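Local coordinates for ancylostoma secreted protein 1 (Necator americanus, PDB 3NT8) that is a secreted hookworm protein with two CAP domains, probably associated with the transition of infective larvae to parasitism, at residues G98-S109 / T169-V180; L72-Q83 / T157-K165. One frame throughout, in Å; residues are numbered along the deposited sequence.

How the interactions relate
Both contacts belong to the first of the two CAP domains and build one four-stranded mixed sheet, whose strands run in the order 73-74, 159-167, 170-177, 100-107. Interaction 2 adds the short edge strand, and the helix that follows it, to strand 159-167; interaction 1 adds the opposite edge, 100-107, to strand 170-177. Their centres lie about 11 Å apart. Along the chain the segments alternate, 72-83, 98-109, 157-165, 169-180, so each contact joins an early segment to a late one. The two late strands are consecutive and adjacent in the sheet, and the Cys162-Cys175 disulfide ties them covalently, linking both contacts.

Interaction 1: residues G98-S109 / T169-V180; sequences GVAQNTMSWSSS and TKLAVSCIYNGV
Ala100 and Tyr177 form the first hydrogen-bonded pair of an antiparallel ladder that places strand 100-107 at the edge of the CAP-domain sheet, next to strand 170-177. The two strands run at 166°, and the ladder continues through Asn102-Cys175, Met104-Val173 and Trp106-Leu171.

The face carrying Ala100, Asn102, Val173, Cys175 and Tyr177 is tightly packed under helices 119-127 and 147-153. Small Ala100 fits where its CB comes 3.4 Å from Gly179 O. The Asn102 amide stands steeply against the Tyr177 ring, their planes 79° apart; ND2 gives Tyr177 OH only a weak bond of 3.3 Å. The stronger partners lie outside: Asn151 and Ala148 hold the amide, and His44 binds the tyrosine hydroxyl. Trp106 sets the CD1 edge of its indole 4.0 Å from Leu171 CD2, the two side chains lying alongside. Met104 CE rests over one face of that indole, toward its rim, while Thr122 takes its NE1.

On the other face, the end bearing Ser105, Ser107 and Lys170 is looser and more open to solvent, which suits small hydroxyls and a long cation. Lys170 swings its CG anti to the backbone N (chi1 -177°) and bends at its end, where NZ donates to Ser105 OG at 2.7 Å. The end with Ser174 and Ile176 is covered by helix 76-85; there Val99 CG2 meets Ile176 CG2 at 3.8 Å.

The hydroxyl of small, buried Ser174 both accepts and donates. Gln101 NE2, with Ser174 OG in its amide plane, donates to that oxygen at 3.0 Å, while Gln101 OE1 accepts from Ala94 N, so both ends of the amide are held. Ser174 OG in turn donates to Asn102 O at 2.7 Å, meeting the carbonyl face opposite the one used by Cys175 N.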
loop_
_atom_site.group_PDB
_atom_site.type_symbol
_atom_site.label_atom_id
_atom_site.label_comp_id
_atom_site.label_asym_id
_atom_site.label_seq_id
_atom_site.Cartn_x
_atom_site.Cartn_y
_atom_site.Cartn_z
ATOM N N GLY A 98 -6.668 -5.219 -10.563
ATOM C CA GLY A 98 -6.295 -3.901 -10.062
ATOM C C GLY A 98 -7.137 -3.320 -8.932
ATOM O O GLY A 98 -6.905 -2.180 -8.507
ATOM N N VAL A 99 -8.099 -4.093 -8.419
ATOM C CA VAL A 99 -9.100 -3.527 -7.511
ATOM C C VAL A 99 -9.469 -4.434 -6.335
ATOM O O VAL A 99 -9.328 -5.668 -6.415
ATOM C CB VAL A 99 -10.407 -3.139 -8.276
ATOM C CG1 VAL A 99 -10.145 -1.926 -9.250
ATOM C CG2 VAL A 99 -11.001 -4.401 -9.010
ATOM N N ALA A 100 -9.945 -3.794 -5.260
ATOM C CA ALA A 100 -10.572 -4.507 -4.160
ATOM C C ALA A 100 -12.114 -4.486 -4.374
ATOM O O ALA A 100 -12.637 -3.632 -5.050
ATOM C CB ALA A 100 -10.181 -3.852 -2.858
ATOM N N GLN A 101 -12.816 -5.440 -3.801
ATOM C CA GLN A 101 -14.224 -5.562 -4.030
ATOM C C GLN A 101 -15.042 -5.744 -2.751
ATOM O O GLN A 101 -14.676 -6.488 -1.881
ATOM C CB GLN A 101 -14.509 -6.741 -4.989
ATOM C CG GLN A 101 -15.983 -6.969 -5.275
ATOM C CD GLN A 101 -16.203 -8.062 -6.308
ATOM O OE1 GLN A 101 -15.294 -8.839 -6.635
ATOM N NE2 GLN A 101 -17.399 -8.154 -6.783
ATOM N N ASN A 102 -16.172 -5.049 -2.709
ATOM C CA ASN A 102 -17.181 -5.171 -1.700
ATOM C C ASN A 102 -18.451 -5.733 -2.345
ATOM O O ASN A 102 -18.832 -5.313 -3.438
ATOM C CB ASN A 102 -17.486 -3.790 -1.129
ATOM C CG ASN A 102 -16.679 -3.459 0.117
ATOM O OD1 ASN A 102 -15.955 -4.280 0.634
ATOM N ND2 ASN A 102 -16.798 -2.218 0.583
ATOM N N THR A 103 -19.114 -6.656 -1.658
ATOM C CA THR A 103 -20.233 -7.387 -2.241
ATOM C C THR A 103 -21.328 -7.725 -1.200
ATOM O O THR A 103 -21.049 -7.937 0.028
ATOM C CB THR A 103 -19.750 -8.699 -2.990
ATOM O OG1 THR A 103 -20.858 -9.239 -3.706
ATOM C CG2 THR A 103 -19.255 -9.752 -2.001
ATOM N N MET A 104 -22.569 -7.730 -1.693
ATOM C CA MET A 104 -23.736 -7.959 -0.841
ATOM C C MET A 104 -24.812 -8.622 -1.671
ATOM O O MET A 104 -25.066 -8.234 -2.810
ATOM C CB MET A 104 -24.291 -6.654 -0.276
ATOM C CG MET A 104 -25.460 -6.799 0.576
ATOM S SD MET A 104 -24.983 -7.595 2.070
ATOM C CE MET A 104 -26.590 -7.430 2.884
ATOM N N SER A 105 -25.465 -9.594 -1.060
ATOM C CA SER A 105 -26.526 -10.315 -1.737
ATOM C C SER A 105 -27.843 -10.192 -0.967
ATOM O O SER A 105 -27.884 -10.379 0.251
ATOM C CB SER A 105 -26.119 -11.777 -1.958
ATOM O OG SER A 105 -27.169 -12.486 -2.619
ATOM N N TRP A 106 -28.919 -9.846 -1.678
ATOM C CA TRP A 106 -30.257 -9.828 -1.083
ATOM C C TRP A 106 -31.185 -10.867 -1.691
ATOM O O TRP A 106 -31.113 -11.165 -2.895
ATOM C CB TRP A 106 -30.901 -8.449 -1.256
ATOM C CG TRP A 106 -30.104 -7.348 -0.704
ATOM C CD1 TRP A 106 -29.173 -6.590 -1.363
ATOM C CD2 TRP A 106 -30.170 -6.844 0.618
ATOM N NE1 TRP A 106 -28.635 -5.656 -0.510
ATOM C CE2 TRP A 106 -29.236 -5.783 0.711
ATOM C CE3 TRP A 106 -30.929 -7.181 1.745
ATOM C CZ2 TRP A 106 -29.040 -5.057 1.880
ATOM C CZ3 TRP A 106 -30.739 -6.462 2.914
ATOM C CH2 TRP A 106 -29.794 -5.409 2.975
ATOM N N SER A 107 -32.072 -11.423 -0.866
ATOM C CA SER A 107 -33.099 -12.305 -1.386
ATOM C C SER A 107 -34.458 -11.855 -0.936
ATOM O O SER A 107 -34.655 -11.411 0.200
ATOM C CB SER A 107 -32.874 -13.774 -1.016
ATOM O OG SER A 107 -31.701 -14.278 -1.619
ATOM N N SER A 108 -35.404 -11.940 -1.855
ATOM C CA SER A 108 -36.792 -11.668 -1.509
ATOM C C SER A 108 -37.668 -12.358 -2.520
ATOM O O SER A 108 -37.369 -12.319 -3.713
ATOM C CB SER A 108 -37.063 -10.171 -1.485
ATOM O OG SER A 108 -38.450 -9.898 -1.323
ATOM N N SER A 109 -38.746 -12.965 -2.028
ATOM C CA SER A 109 -39.689 -13.760 -2.815
ATOM C C SER A 109 -40.548 -12.887 -3.696
ATOM O O SER A 109 -41.178 -13.377 -4.659
ATOM C CB SER A 109 -40.592 -14.584 -1.899
ATOM O OG SER A 109 -41.305 -13.735 -1.003
ATOM N N THR A 169 -35.264 -13.223 -7.996
ATOM C CA THR A 169 -35.594 -13.006 -6.557
ATOM C C THR A 169 -34.332 -12.674 -5.782
ATOM O O THR A 169 -34.328 -12.645 -4.542
ATOM C CB THR A 169 -36.283 -14.252 -5.879
ATOM O OG1 THR A 169 -35.568 -15.436 -6.240
ATOM C CG2 THR A 169 -37.747 -14.394 -6.301
ATOM N N LYS A 170 -33.257 -12.439 -6.525
ATOM C CA LYS A 170 -31.984 -12.198 -5.924
ATOM C C LYS A 170 -31.401 -10.876 -6.448
ATOM O O LYS A 170 -31.519 -10.555 -7.609
ATOM C CB LYS A 170 -31.054 -13.391 -6.218
ATOM C CG LYS A 170 -29.655 -13.334 -5.590
ATOM C CD LYS A 170 -29.004 -14.757 -5.610
ATOM C CE LYS A 170 -27.794 -14.974 -4.644
ATOM N NZ LYS A 170 -26.712 -13.921 -4.841
ATOM N N LEU A 171 -30.739 -10.125 -5.574
ATOM C CA LEU A 171 -30.128 -8.840 -5.953
ATOM C C LEU A 171 -28.698 -8.793 -5.462
ATOM O O LEU A 171 -28.434 -8.982 -4.314
ATOM C CB LEU A 171 -30.906 -7.656 -5.355
ATOM C CG LEU A 171 -30.304 -6.253 -5.579
ATOM C CD1 LEU A 171 -30.432 -5.764 -7.012
ATOM C CD2 LEU A 171 -30.981 -5.273 -4.709
ATOM N N ALA A 172 -27.774 -8.528 -6.357
ATOM C CA ALA A 172 -26.409 -8.376 -5.907
ATOM C C ALA A 172 -26.033 -6.907 -6.119
ATOM O O ALA A 172 -26.373 -6.314 -7.173
ATOM C CB ALA A 172 -25.491 -9.323 -6.684
ATOM N N VAL A 173 -25.450 -6.316 -5.081
ATOM C CA VAL A 173 -24.947 -4.949 -5.096
ATOM C C VAL A 173 -23.473 -4.974 -4.694
ATOM O O VAL A 173 -23.124 -5.642 -3.746
ATOM C CB VAL A 173 -25.699 -4.058 -4.107
ATOM C CG1 VAL A 173 -25.187 -2.611 -4.260
ATOM C CG2 VAL A 173 -27.234 -4.172 -4.311
ATOM N N SER A 174 -22.624 -4.302 -5.458
ATOM C CA SER A 174 -21.168 -4.502 -5.375
ATOM C C SER A 174 -20.441 -3.199 -5.772
ATOM O O SER A 174 -20.940 -2.437 -6.520
ATOM C CB SER A 174 -20.664 -5.696 -6.230
ATOM O OG SER A 174 -19.252 -5.963 -5.988
ATOM N N CYS A 175 -19.264 -2.973 -5.208
ATOM C CA CYS A 175 -18.432 -1.800 -5.522
ATOM C C CYS A 175 -17.035 -2.338 -5.535
ATOM O O CYS A 175 -16.710 -3.230 -4.753
ATOM C CB CYS A 175 -18.522 -0.682 -4.444
ATOM S SG CYS A 175 -20.049 0.232 -4.302
ATOM N N ILE A 176 -16.226 -1.797 -6.455
ATOM C CA ILE A 176 -14.802 -2.092 -6.547
ATOM C C ILE A 176 -14.015 -0.803 -6.391
ATOM O O ILE A 176 -14.541 0.285 -6.668
ATOM C CB ILE A 176 -14.382 -2.778 -7.905
ATOM C CG1 ILE A 176 -15.032 -2.110 -9.092
ATOM C CG2 ILE A 176 -14.692 -4.241 -7.930
ATOM C CD1 ILE A 176 -14.359 -2.492 -10.342
ATOM N N TYR A 177 -12.768 -0.925 -5.941
ATOM C CA TYR A 177 -11.981 0.241 -5.481
ATOM C C TYR A 177 -10.568 0.060 -5.939
ATOM O O TYR A 177 -10.057 -1.035 -5.846
ATOM C CB TYR A 177 -11.964 0.313 -3.937
ATOM C CG TYR A 177 -13.317 0.318 -3.308
ATOM C CD1 TYR A 177 -13.888 1.512 -2.827
ATOM C CD2 TYR A 177 -14.000 -0.855 -3.105
ATOM C CE1 TYR A 177 -15.108 1.490 -2.207
ATOM C CE2 TYR A 177 -15.223 -0.860 -2.474
ATOM C CZ TYR A 177 -15.766 0.310 -2.019
ATOM O OH TYR A 177 -16.993 0.341 -1.452
ATOM N N ASN A 178 -9.923 1.117 -6.417
ATOM C CA ASN A 178 -8.568 1.024 -6.886
ATOM C C ASN A 178 -7.504 1.060 -5.751
ATOM O O ASN A 178 -6.328 1.382 -6.009
ATOM C CB ASN A 178 -8.262 2.128 -7.909
ATOM C CG ASN A 178 -8.209 3.545 -7.272
ATOM O OD1 ASN A 178 -8.783 3.781 -6.202
ATOM N ND2 ASN A 178 -7.537 4.489 -7.954
ATOM N N GLY A 179 -7.917 0.765 -4.519
ATOM C CA GLY A 179 -6.966 0.658 -3.421
ATOM C C GLY A 179 -7.391 -0.509 -2.551
ATOM O O GLY A 179 -8.599 -0.852 -2.483
ATOM N N VAL A 180 -6.408 -1.078 -1.859
ATOM C CA VAL A 180 -6.614 -2.207 -0.980
ATOM C C VAL A 180 -6.530 -1.792 0.525
ATOM O O VAL A 180 -5.474 -1.342 1.005
ATOM C CB VAL A 180 -5.590 -3.338 -1.360
ATOM C CG1 VAL A 180 -5.765 -4.556 -0.462
ATOM C CG2 VAL A 180 -5.784 -3.710 -2.861
#

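Interaction 2: residues L72-Q83 / T157-K165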
loop_
_atom_site.group_PDB
_atom_site.type_symbol
_atom_site.label_atom_id
_atom_site.label_comp_id
_atom_site.label_asym_id
_atom_site.label_seq_id
_atom_site.Cartn_x
_atom_site.Cartn_y
_atom_site.Cartn_z
ATOM N N LEU A 72 -13.194 10.223 -3.624
ATOM C CA LEU A 72 -13.338 9.307 -4.758
ATOM C C LEU A 72 -13.940 9.985 -5.963
ATOM O O LEU A 72 -14.828 10.830 -5.829
ATOM C CB LEU A 72 -14.217 8.076 -4.329
ATOM C CG LEU A 72 -13.730 7.301 -3.075
ATOM C CD1 LEU A 72 -14.555 6.019 -2.688
ATOM C CD2 LEU A 72 -12.287 6.887 -3.307
ATOM N N SER A 73 -13.461 9.623 -7.145
ATOM C CA SER A 73 -14.118 9.958 -8.407
ATOM C C SER A 73 -14.685 8.707 -9.004
ATOM O O SER A 73 -14.124 7.603 -8.842
ATOM C CB SER A 73 -13.096 10.510 -9.379
ATOM O OG SER A 73 -12.520 11.639 -8.777
ATOM N N TRP A 74 -15.810 8.843 -9.682
ATOM C CA TRP A 74 -16.370 7.688 -10.427
ATOM C C TRP A 74 -15.539 7.186 -11.622
ATOM O O TRP A 74 -14.974 7.974 -12.372
ATOM C CB TRP A 74 -17.803 8.030 -10.876
ATOM C CG TRP A 74 -18.597 6.852 -11.293
ATOM C CD1 TRP A 74 -18.748 6.368 -12.581
ATOM C CD2 TRP A 74 -19.374 6.008 -10.449
ATOM N NE1 TRP A 74 -19.555 5.278 -12.566
ATOM C CE2 TRP A 74 -19.979 5.046 -11.278
ATOM C CE3 TRP A 74 -19.630 5.982 -9.053
ATOM C CZ2 TRP A 74 -20.804 4.039 -10.780
ATOM C CZ3 TRP A 74 -20.450 4.976 -8.541
ATOM C CH2 TRP A 74 -21.042 4.027 -9.414
ATOM N N ASP A 75 -15.488 5.875 -11.850
ATOM C CA ASP A 75 -14.757 5.417 -13.014
ATOM C C ASP A 75 -15.629 4.532 -13.907
ATOM O O ASP A 75 -16.109 3.494 -13.453
ATOM C CB ASP A 75 -13.443 4.748 -12.582
ATOM C CG ASP A 75 -12.576 4.343 -13.764
ATOM O OD1 ASP A 75 -11.608 5.051 -14.063
ATOM O OD2 ASP A 75 -12.860 3.306 -14.393
ATOM N N CYS A 76 -15.849 4.918 -15.170
ATOM C CA CYS A 76 -16.844 4.196 -15.986
ATOM C C CYS A 76 -16.402 2.777 -16.326
ATOM O O CYS A 76 -17.232 1.860 -16.380
ATOM C CB CYS A 76 -17.269 4.944 -17.231
ATOM S SG CYS A 76 -18.058 6.544 -16.879
ATOM N N ALA A 77 -15.098 2.628 -16.540
ATOM C CA ALA A 77 -14.465 1.420 -16.941
ATOM C C ALA A 77 -14.521 0.469 -15.785
ATOM O O ALA A 77 -14.759 -0.742 -15.970
ATOM C CB ALA A 77 -13.010 1.706 -17.335
ATOM N N MET A 78 -14.299 0.986 -14.567
ATOM C CA MET A 78 -14.415 0.146 -13.359
ATOM C C MET A 78 -15.840 -0.324 -13.180
ATOM O O MET A 78 -16.046 -1.517 -12.990
ATOM C CB MET A 78 -13.898 0.836 -12.090
ATOM C CG MET A 78 -12.395 0.698 -11.983
ATOM S SD MET A 78 -11.781 1.863 -10.820
ATOM C CE MET A 78 -12.485 1.148 -9.342
ATOM N N GLU A 79 -16.796 0.596 -13.298
ATOM C CA GLU A 79 -18.225 0.276 -13.254
ATOM C C GLU A 79 -18.625 -0.781 -14.270
ATOM O O GLU A 79 -19.363 -1.738 -13.941
ATOM C CB GLU A 79 -19.082 1.522 -13.468
ATOM C CG GLU A 79 -20.634 1.227 -13.426
ATOM C CD GLU A 79 -21.421 2.325 -14.013
ATOM O OE1 GLU A 79 -20.939 3.470 -14.082
ATOM O OE2 GLU A 79 -22.548 2.081 -14.470
ATOM N N GLN A 80 -18.130 -0.649 -15.496
ATOM C CA GLN A 80 -18.603 -1.525 -16.597
ATOM C C GLN A 80 -18.091 -2.915 -16.386
ATOM O O GLN A 80 -18.798 -3.893 -16.622
ATOM C CB GLN A 80 -18.126 -0.995 -17.966
ATOM C CG GLN A 80 -18.567 -1.906 -19.181
ATOM C CD GLN A 80 -20.077 -1.847 -19.441
ATOM O OE1 GLN A 80 -20.643 -0.779 -19.663
ATOM N NE2 GLN A 80 -20.729 -3.015 -19.389
ATOM N N GLN A 81 -16.829 -3.017 -15.991
ATOM C CA GLN A 81 -16.253 -4.320 -15.756
ATOM C C GLN A 81 -16.968 -5.078 -14.637
ATOM O O GLN A 81 -17.243 -6.245 -14.778
ATOM C CB GLN A 81 -14.738 -4.208 -15.490
ATOM C CG GLN A 81 -14.060 -5.541 -15.587
ATOM C CD GLN A 81 -12.539 -5.457 -15.680
ATOM O OE1 GLN A 81 -11.940 -4.359 -15.630
ATOM N NE2 GLN A 81 -11.908 -6.625 -15.832
ATOM N N LEU A 82 -17.272 -4.390 -13.546
ATOM C CA LEU A 82 -17.953 -4.998 -12.444
ATOM C C LEU A 82 -19.394 -5.406 -12.856
ATOM O O LEU A 82 -19.897 -6.478 -12.454
ATOM C CB LEU A 82 -17.970 -4.045 -11.254
ATOM C CG LEU A 82 -18.838 -4.425 -10.072
ATOM C CD1 LEU A 82 -18.291 -5.695 -9.519
ATOM C CD2 LEU A 82 -18.805 -3.362 -9.017
ATOM N N GLN A 83 -20.023 -4.552 -13.658
ATOM C CA GLN A 83 -21.375 -4.850 -14.119
ATOM C C GLN A 83 -21.412 -6.157 -14.937
ATOM O O GLN A 83 -22.334 -6.958 -14.776
ATOM C CB GLN A 83 -21.953 -3.677 -14.899
ATOM C CG GLN A 83 -23.365 -3.954 -15.419
ATOM C CD GLN A 83 -24.405 -3.623 -14.379
ATOM O OE1 GLN A 83 -24.634 -2.474 -14.135
ATOM N NE2 GLN A 83 -25.019 -4.623 -13.769
ATOM N N THR A 157 -7.143 5.446 -1.684
ATOM C CA THR A 157 -8.091 5.162 -2.805
ATOM C C THR A 157 -8.577 6.458 -3.427
ATOM O O THR A 157 -8.901 7.391 -2.727
ATOM C CB THR A 157 -9.286 4.334 -2.308
ATOM O OG1 THR A 157 -8.752 3.127 -1.744
ATOM C CG2 THR A 157 -10.214 3.950 -3.422
ATOM N N THR A 158 -8.623 6.500 -4.745
ATOM C CA THR A 158 -9.091 7.658 -5.477
ATOM C C THR A 158 -10.244 7.316 -6.457
ATOM O O THR A 158 -10.966 8.218 -6.908
ATOM C CB THR A 158 -7.931 8.231 -6.320
ATOM O OG1 THR A 158 -7.414 7.192 -7.165
ATOM C CG2 THR A 158 -6.797 8.776 -5.395
ATOM N N LYS A 159 -10.391 6.036 -6.827
ATOM C CA LYS A 159 -11.407 5.682 -7.849
ATOM C C LYS A 159 -12.436 4.657 -7.366
ATOM O O LYS A 159 -12.103 3.715 -6.625
ATOM C CB LYS A 159 -10.763 5.187 -9.135
ATOM C CG LYS A 159 -10.182 6.275 -10.043
ATOM C CD LYS A 159 -9.922 5.827 -11.509
ATOM C CE LYS A 159 -8.635 5.059 -11.737
ATOM N NZ LYS A 159 -7.392 5.904 -11.670
ATOM N N LEU A 160 -13.682 4.838 -7.808
ATOM C CA LEU A 160 -14.812 4.044 -7.340
ATOM C C LEU A 160 -15.615 3.513 -8.537
ATOM O O LEU A 160 -15.825 4.257 -9.499
ATOM C CB LEU A 160 -15.746 4.911 -6.479
ATOM C CG LEU A 160 -17.008 4.199 -5.984
ATOM C CD1 LEU A 160 -16.652 3.068 -5.080
ATOM C CD2 LEU A 160 -18.049 5.133 -5.318
ATOM N N GLY A 161 -16.073 2.256 -8.468
ATOM C CA GLY A 161 -16.993 1.718 -9.482
ATOM C C GLY A 161 -18.020 0.794 -8.858
ATOM O O GLY A 161 -17.654 -0.217 -8.241
ATOM N N CYS A 162 -19.300 1.137 -8.991
ATOM C CA CYS A 162 -20.338 0.281 -8.395
ATOM C C CYS A 162 -21.443 -0.055 -9.432
ATOM O O CYS A 162 -21.642 0.720 -10.390
ATOM C CB CYS A 162 -20.971 0.904 -7.135
ATOM S SG CYS A 162 -19.940 1.630 -5.850
ATOM N N ALA A 163 -22.157 -1.169 -9.182
ATOM C CA ALA A 163 -23.241 -1.656 -9.996
ATOM C C ALA A 163 -24.115 -2.643 -9.187
ATOM O O ALA A 163 -23.607 -3.250 -8.258
ATOM C CB ALA A 163 -22.656 -2.330 -11.298
ATOM N N TYR A 164 -25.425 -2.738 -9.472
ATOM C CA TYR A 164 -26.280 -3.830 -8.964
ATOM C C TYR A 164 -26.847 -4.629 -10.164
ATOM O O TYR A 164 -26.758 -4.172 -11.284
ATOM C CB TYR A 164 -27.383 -3.354 -8.022
ATOM C CG TYR A 164 -28.290 -2.313 -8.648
ATOM C CD1 TYR A 164 -29.210 -2.656 -9.671
ATOM C CD2 TYR A 164 -28.179 -0.997 -8.286
ATOM C CE1 TYR A 164 -30.008 -1.690 -10.279
ATOM C CE2 TYR A 164 -28.956 -0.020 -8.888
ATOM C CZ TYR A 164 -29.869 -0.378 -9.892
ATOM O OH TYR A 164 -30.622 0.581 -10.495
ATOM N N LYS A 165 -27.306 -5.863 -9.932
ATOM C CA LYS A 165 -28.005 -6.668 -10.924
ATOM C C LYS A 165 -29.111 -7.436 -10.246
ATOM O O LYS A 165 -28.849 -8.074 -9.247
ATOM C CB LYS A 165 -27.056 -7.646 -11.581
ATOM C CG LYS A 165 -27.630 -8.430 -12.735
ATOM C CD LYS A 165 -27.983 -7.578 -13.933
ATOM C CE LYS A 165 -28.503 -8.549 -15.036
ATOM N NZ LYS A 165 -28.727 -7.933 -16.402
HETATM O O HOH W 1 -9.896 10.738 -8.059
#
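Ser73 and Trp74 pair in parallel with Lys159 and Leu160, after which the chain turns into helix 76-83, which crosses strand 159-165 at -34° with the axes approaching to 6.3 Å. This edge strand and its helix belong to the alpha-beta-alpha sandwich of the CAP domain; helix 34-52 lies beyond Trp74 and Cys162, its Phe40 touching both. Backbone bonds from Ser73 N to Thr158 O, Leu160 N to Ser73 O and Asp75 N to Leu160 O stitch the short strand in place, and a water joins Ser73 OG to Thr158 O.

Leu72 sends CD2 to Thr157 CG2, 3.6 Å away. The indole of Trp74 spreads over the strand: Leu160 O lies above one face, offset toward the rim, while CH2 approaches Cys162 CB at 3.9 Å. Asp75 is the N-cap residue, its OD2 accepting from Met78 N through the anti lone pair at 2.7 Å. Gly161, with no side chain, lets the helix backbone at Met78 and Glu79 lie directly against the strand. Leu82 CD2 settles 3.4 Å from Gly161 O, and Ala163 CB lies against the Gln83 amide, nearest its OE1. Bent at chi2 (86°), Gln83 turns NE2 to Tyr164 O, donating from above the carbonyl plane at 3.1 Å; its OE1 is held by Asn29.

Glu79 CG packs 3.2 Å from Cys162 O, and Trp74 NE1 donates to Glu79 OE1 at 2.7 Å, so carboxylate and indole are set together against the strand. Since Glu79 OE2 is salt-bridged to Arg37 and bonded to Asn29, these neighbours would be expected to favour the charged form of the buried carboxylate.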